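Local coordinates for Rho guanine nucleotide exchange factor 12 (Homo sapiens, PDB 1TXD), which acts as a guanine nucleotide exchange factor for the GTPase RhoA, here in the form of its DH and PH domains, at residues T272-Y276 / L286-Q290; V45-F50 / A152-C158. The protein carries 1 engineered substitution. One frame throughout, in Å; residues are numbered along the deposited sequence.

Interaction 1 (T272-Y276 / L286-Q290)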
# COMPACT_ATOMS: atom_id res chain seq x y z
N THR A 272 -34.86 -9.15 12.78
CA THR A 272 -33.59 -8.40 12.68
C THR A 272 -32.65 -9.06 11.67
O THR A 272 -32.36 -10.25 11.79
CB THR A 272 -32.88 -8.36 14.05
OG1 THR A 272 -32.75 -9.68 14.59
CG2 THR A 272 -33.69 -7.60 15.10
N ILE A 273 -32.18 -8.29 10.69
CA ILE A 273 -31.20 -8.78 9.72
C ILE A 273 -29.80 -8.23 10.03
O ILE A 273 -29.54 -7.04 9.84
CB ILE A 273 -31.61 -8.42 8.26
CG1 ILE A 273 -33.07 -8.82 8.00
CG2 ILE A 273 -30.69 -9.13 7.26
CD1 ILE A 273 -33.47 -8.83 6.52
N ASP A 274 -28.91 -9.10 10.50
CA ASP A 274 -27.52 -8.72 10.77
C ASP A 274 -26.83 -8.36 9.45
O ASP A 274 -26.79 -9.17 8.53
CB ASP A 274 -26.75 -9.87 11.44
CG ASP A 274 -27.43 -10.38 12.69
OD1 ASP A 274 -27.85 -9.55 13.53
OD2 ASP A 274 -27.58 -11.60 12.93
N LEU A 275 -26.33 -7.13 9.36
CA LEU A 275 -25.72 -6.63 8.14
C LEU A 275 -24.23 -6.37 8.30
O LEU A 275 -23.72 -6.22 9.42
CB LEU A 275 -26.35 -5.30 7.69
CG LEU A 275 -27.80 -5.18 7.23
CD1 LEU A 275 -28.12 -3.70 7.00
CD2 LEU A 275 -28.08 -5.98 5.98
N TYR A 276 -23.56 -6.34 7.15
CA TYR A 276 -22.33 -5.61 6.96
C TYR A 276 -22.62 -4.57 5.89
O TYR A 276 -23.15 -4.89 4.82
CB TYR A 276 -21.21 -6.55 6.48
CG TYR A 276 -19.83 -5.93 6.59
CD1 TYR A 276 -19.08 -6.07 7.77
CD2 TYR A 276 -19.29 -5.20 5.53
CE1 TYR A 276 -17.83 -5.49 7.88
CE2 TYR A 276 -18.02 -4.63 5.64
CZ TYR A 276 -17.31 -4.77 6.81
OH TYR A 276 -16.06 -4.22 6.92
N LEU A 286 -26.32 -2.15 1.58
CA LEU A 286 -26.71 -3.02 2.66
C LEU A 286 -26.49 -4.45 2.20
O LEU A 286 -27.09 -4.89 1.22
CB LEU A 286 -28.17 -2.76 3.05
CG LEU A 286 -28.48 -1.30 3.42
CD1 LEU A 286 -29.96 -1.14 3.77
CD2 LEU A 286 -27.63 -0.80 4.57
N LEU A 287 -25.61 -5.16 2.91
CA LEU A 287 -25.22 -6.53 2.54
C LEU A 287 -25.35 -7.47 3.73
O LEU A 287 -25.38 -7.02 4.88
CB LEU A 287 -23.78 -6.54 2.02
CG LEU A 287 -23.42 -5.55 0.90
CD1 LEU A 287 -21.92 -5.39 0.80
CD2 LEU A 287 -23.99 -6.00 -0.44
N GLN A 288 -25.42 -8.78 3.45
CA GLN A 288 -25.57 -9.82 4.48
C GLN A 288 -24.43 -10.84 4.41
O GLN A 288 -24.20 -11.43 3.35
CB GLN A 288 -26.92 -10.54 4.30
CG GLN A 288 -27.90 -10.39 5.47
CD GLN A 288 -29.05 -11.40 5.41
OE1 GLN A 288 -29.76 -11.48 4.40
NE2 GLN A 288 -29.24 -12.15 6.49
N LYS A 289 -23.75 -11.06 5.54
CA LYS A 289 -22.64 -12.03 5.62
C LYS A 289 -23.14 -13.49 5.69
O LYS A 289 -23.37 -14.02 6.77
CB LYS A 289 -21.72 -11.74 6.83
CG LYS A 289 -20.53 -10.81 6.53
CD LYS A 289 -19.55 -10.68 7.71
CE LYS A 289 -18.41 -9.69 7.37
NZ LYS A 289 -17.05 -10.16 7.77
N GLN A 290 -23.28 -14.12 4.52
CA GLN A 290 -23.73 -15.51 4.43
C GLN A 290 -22.59 -16.41 3.94
O GLN A 290 -22.41 -16.60 2.73
CB GLN A 290 -24.93 -15.63 3.48
CG GLN A 290 -26.24 -15.10 4.07
CD GLN A 290 -27.27 -16.20 4.33
OE1 GLN A 290 -26.93 -17.36 4.51
NE2 GLN A 290 -28.55 -15.81 4.34
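Start at Leu286, the first residue of 286-290, where an apolar contact opens the pairing: its CD2 lies 3.8 Å from CD1 of Leu275. Leu286 also reaches across the hairpin to Thr277, and its backbone is hydrogen-bonded to Pro315 on the far edge of the strand. Leu287 makes both backbone hydrogen bonds. Its carbonyl O accepts from Tyr276 N at 3.0 Å, and its own N gives to Tyr276 O at 3.1 Å, so Tyr276 and Leu287 form an antiparallel hydrogen-bonded pair with their side chains on the same face of the sheet. The same Leu287 O sits 3.3 Å from Leu275 CA, a CA-H...O contact. At Gln288 the CA-to-CB bond points away from 272-276, yet CG comes within 3.5 Å of Asp274 O and CD within 3.4 Å of Ile273 CG2. Lys289 then brings its CE to 3.7 Å from CD1 of the Tyr276 ring, while the phenol OH is hydrogen-bonded to Glu260. By this point the two backbones have parted: end to end, 273-276 and 286-289 run 90° apart, and Ile273 meets its partner through side chains rather than through a backbone ladder. This is the diverging open end of an antiparallel beta hairpin, strands 275-280 and 283-290, within the strongly bent sheet of a PH domain.

Interaction 2 (V45-F50 / A152-C158)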
# COMPACT_ATOMS: atom_id res chain seq x y z
N VAL A 45 16.66 -11.66 -6.48
CA VAL A 45 15.95 -12.90 -6.12
C VAL A 45 14.52 -12.89 -6.66
O VAL A 45 14.18 -13.84 -7.34
CB VAL A 45 15.91 -13.23 -4.57
CG1 VAL A 45 15.04 -14.51 -4.26
CG2 VAL A 45 17.26 -13.42 -4.03
N LEU A 46 13.67 -11.89 -6.34
CA LEU A 46 12.36 -11.79 -6.98
C LEU A 46 12.50 -12.02 -8.46
O LEU A 46 11.72 -12.78 -9.07
CB LEU A 46 11.75 -10.43 -6.85
CG LEU A 46 11.06 -10.28 -5.47
CD1 LEU A 46 10.53 -8.94 -5.41
CD2 LEU A 46 9.93 -11.34 -5.43
N ASP A 47 13.35 -11.22 -9.04
CA ASP A 47 13.52 -11.26 -10.53
C ASP A 47 13.96 -12.60 -11.00
O ASP A 47 13.42 -13.11 -12.00
CB ASP A 47 14.46 -10.13 -11.03
CG ASP A 47 14.64 -10.14 -12.51
OD1 ASP A 47 15.78 -10.41 -12.92
OD2 ASP A 47 13.70 -10.01 -13.33
N GLN A 48 14.96 -13.19 -10.39
CA GLN A 48 15.62 -14.33 -11.08
C GLN A 48 14.93 -15.65 -10.72
O GLN A 48 14.73 -16.52 -11.58
CB GLN A 48 17.12 -14.41 -10.78
CG GLN A 48 18.00 -13.39 -11.57
CD GLN A 48 17.85 -13.52 -13.09
OE1 GLN A 48 18.27 -14.52 -13.68
NE2 GLN A 48 17.29 -12.49 -13.73
N VAL A 49 14.47 -15.75 -9.47
CA VAL A 49 13.89 -17.00 -8.99
C VAL A 49 12.42 -17.12 -9.42
O VAL A 49 12.02 -18.21 -9.81
CB VAL A 49 14.06 -17.19 -7.47
CG1 VAL A 49 13.34 -18.44 -6.99
CG2 VAL A 49 15.53 -17.26 -7.11
N PHE A 50 11.69 -15.98 -9.41
CA PHE A 50 10.28 -15.91 -9.67
C PHE A 50 9.93 -15.39 -11.04
O PHE A 50 9.33 -16.12 -11.82
CB PHE A 50 9.51 -15.11 -8.57
CG PHE A 50 9.59 -15.76 -7.25
CD1 PHE A 50 8.73 -16.80 -6.91
CD2 PHE A 50 10.61 -15.46 -6.38
CE1 PHE A 50 8.87 -17.48 -5.73
CE2 PHE A 50 10.74 -16.13 -5.17
CZ PHE A 50 9.86 -17.14 -4.84
N ALA A 152 9.86 -22.83 -6.48
CA ALA A 152 10.75 -21.67 -6.45
C ALA A 152 11.13 -21.31 -5.03
O ALA A 152 12.30 -20.96 -4.79
CB ALA A 152 10.14 -20.48 -7.15
N GLU A 153 10.15 -21.36 -4.12
CA GLU A 153 10.35 -21.01 -2.73
C GLU A 153 11.24 -22.03 -1.97
O GLU A 153 11.71 -21.76 -0.88
CB GLU A 153 9.00 -20.86 -1.98
CG GLU A 153 8.12 -19.76 -2.52
CD GLU A 153 6.72 -19.72 -1.92
OE1 GLU A 153 6.25 -20.75 -1.41
OE2 GLU A 153 6.08 -18.65 -1.99
N SER A 154 11.42 -23.20 -2.54
CA SER A 154 12.38 -24.15 -2.04
C SER A 154 13.85 -23.77 -2.37
O SER A 154 14.76 -24.24 -1.71
CB SER A 154 12.04 -25.56 -2.54
OG SER A 154 12.61 -25.82 -3.80
N ASN A 155 14.06 -22.91 -3.38
CA ASN A 155 15.39 -22.35 -3.69
C ASN A 155 16.01 -21.76 -2.44
O ASN A 155 15.36 -20.97 -1.79
CB ASN A 155 15.28 -21.24 -4.77
CG ASN A 155 16.60 -20.98 -5.47
OD1 ASN A 155 17.59 -20.74 -4.83
ND2 ASN A 155 16.60 -21.06 -6.78
N PRO A 156 17.23 -22.14 -2.06
CA PRO A 156 17.92 -21.53 -0.89
C PRO A 156 18.00 -20.01 -0.89
O PRO A 156 18.03 -19.42 0.19
CB PRO A 156 19.34 -22.15 -0.93
CG PRO A 156 19.21 -23.43 -1.68
CD PRO A 156 18.02 -23.26 -2.64
N LEU A 157 17.99 -19.37 -2.07
CA LEU A 157 18.07 -17.90 -2.14
C LEU A 157 16.89 -17.23 -1.47
O LEU A 157 16.96 -16.07 -1.06
CB LEU A 157 18.23 -17.44 -3.59
CG LEU A 157 19.40 -18.06 -4.37
CD1 LEU A 157 19.29 -17.66 -5.83
CD2 LEU A 157 20.72 -17.59 -3.82
N CYS A 158 15.81 -17.98 -1.29
CA CYS A 158 14.62 -17.49 -0.67
C CYS A 158 14.72 -17.48 0.83
O CYS A 158 13.92 -16.81 1.50
CB CYS A 158 13.42 -18.34 -1.10
SG CYS A 158 12.86 -18.06 -2.81
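Two valines one helical turn apart, Val45 and Val49, face the 152-158 segment with the same t rotamer (chi1 175° in each), so both methyl pairs are presented to it. On Val45, CG2 comes 4.2 Å from Leu157 CB and CG1 4.4 Å from Cys158 SG. On Val49 the branches split between Ala152 and Leu157: CG1 lies 3.8 Å from Ala152 CB and 3.5 Å from Ala152 O, whereas CG2 is 4.0 Å from Leu157 CD1. Asn155 ND2 lies close to both Val49 methyls, 4.0 Å from CG2 and 4.2 Å from CG1. Phe50 starts sideways from the helix, but its m rotamer swings the ring across, bringing CE1 to 3.6 Å from Ala152 CB and CE2 to 3.7 Å from Cys158 SG; the sulfur is 4.8 Å from the ring centroid in an oblique sulfur-aromatic contact. Glu153 CG meets the ring edge, 3.9 Å from CZ, while its carboxylate turns away, OE2 being hydrogen-bonded to Leu163 N. Leu163 and Ile166 of helix 163-166 also pack against Phe50.

The opposing surface is a bend where helix 143-154 gives way to a short 3-10 turn. Asn155, in the t rotamer, turns OD1 forward to accept from Leu157 N at 3.1 Å, an Asx turn, with Cys158 N hydrogen-bonded to Asn155 O at 3.1 Å. No hydrogen bond crosses between the segments, so the long helix 20-57 of the DH domain meets this bend through the fit of methyl groups, a ring and a thiol, and cohesion here depends on shape and apolar burial rather than on directional bonds.

How the interactions relate
Interaction 2 comes first along the chain and closes before interaction 1 opens, so the two follow in series. Their centres lie 43 Å apart and their nearest atoms about 27 Å, with no touch between them. They share no helix or sheet: interaction 2 belongs to the helical bundle of the DH domain, joining helix 20-57 to the end of helix 143-154, whereas interaction 1 lies in the beta sheet of the PH domain. Between them the chain runs through the long helix 191-230, which extends from the bundle towards the PH domain. Each contact therefore lies wholly within one domain of this elongated DH-PH module, and neither forms the junction between them.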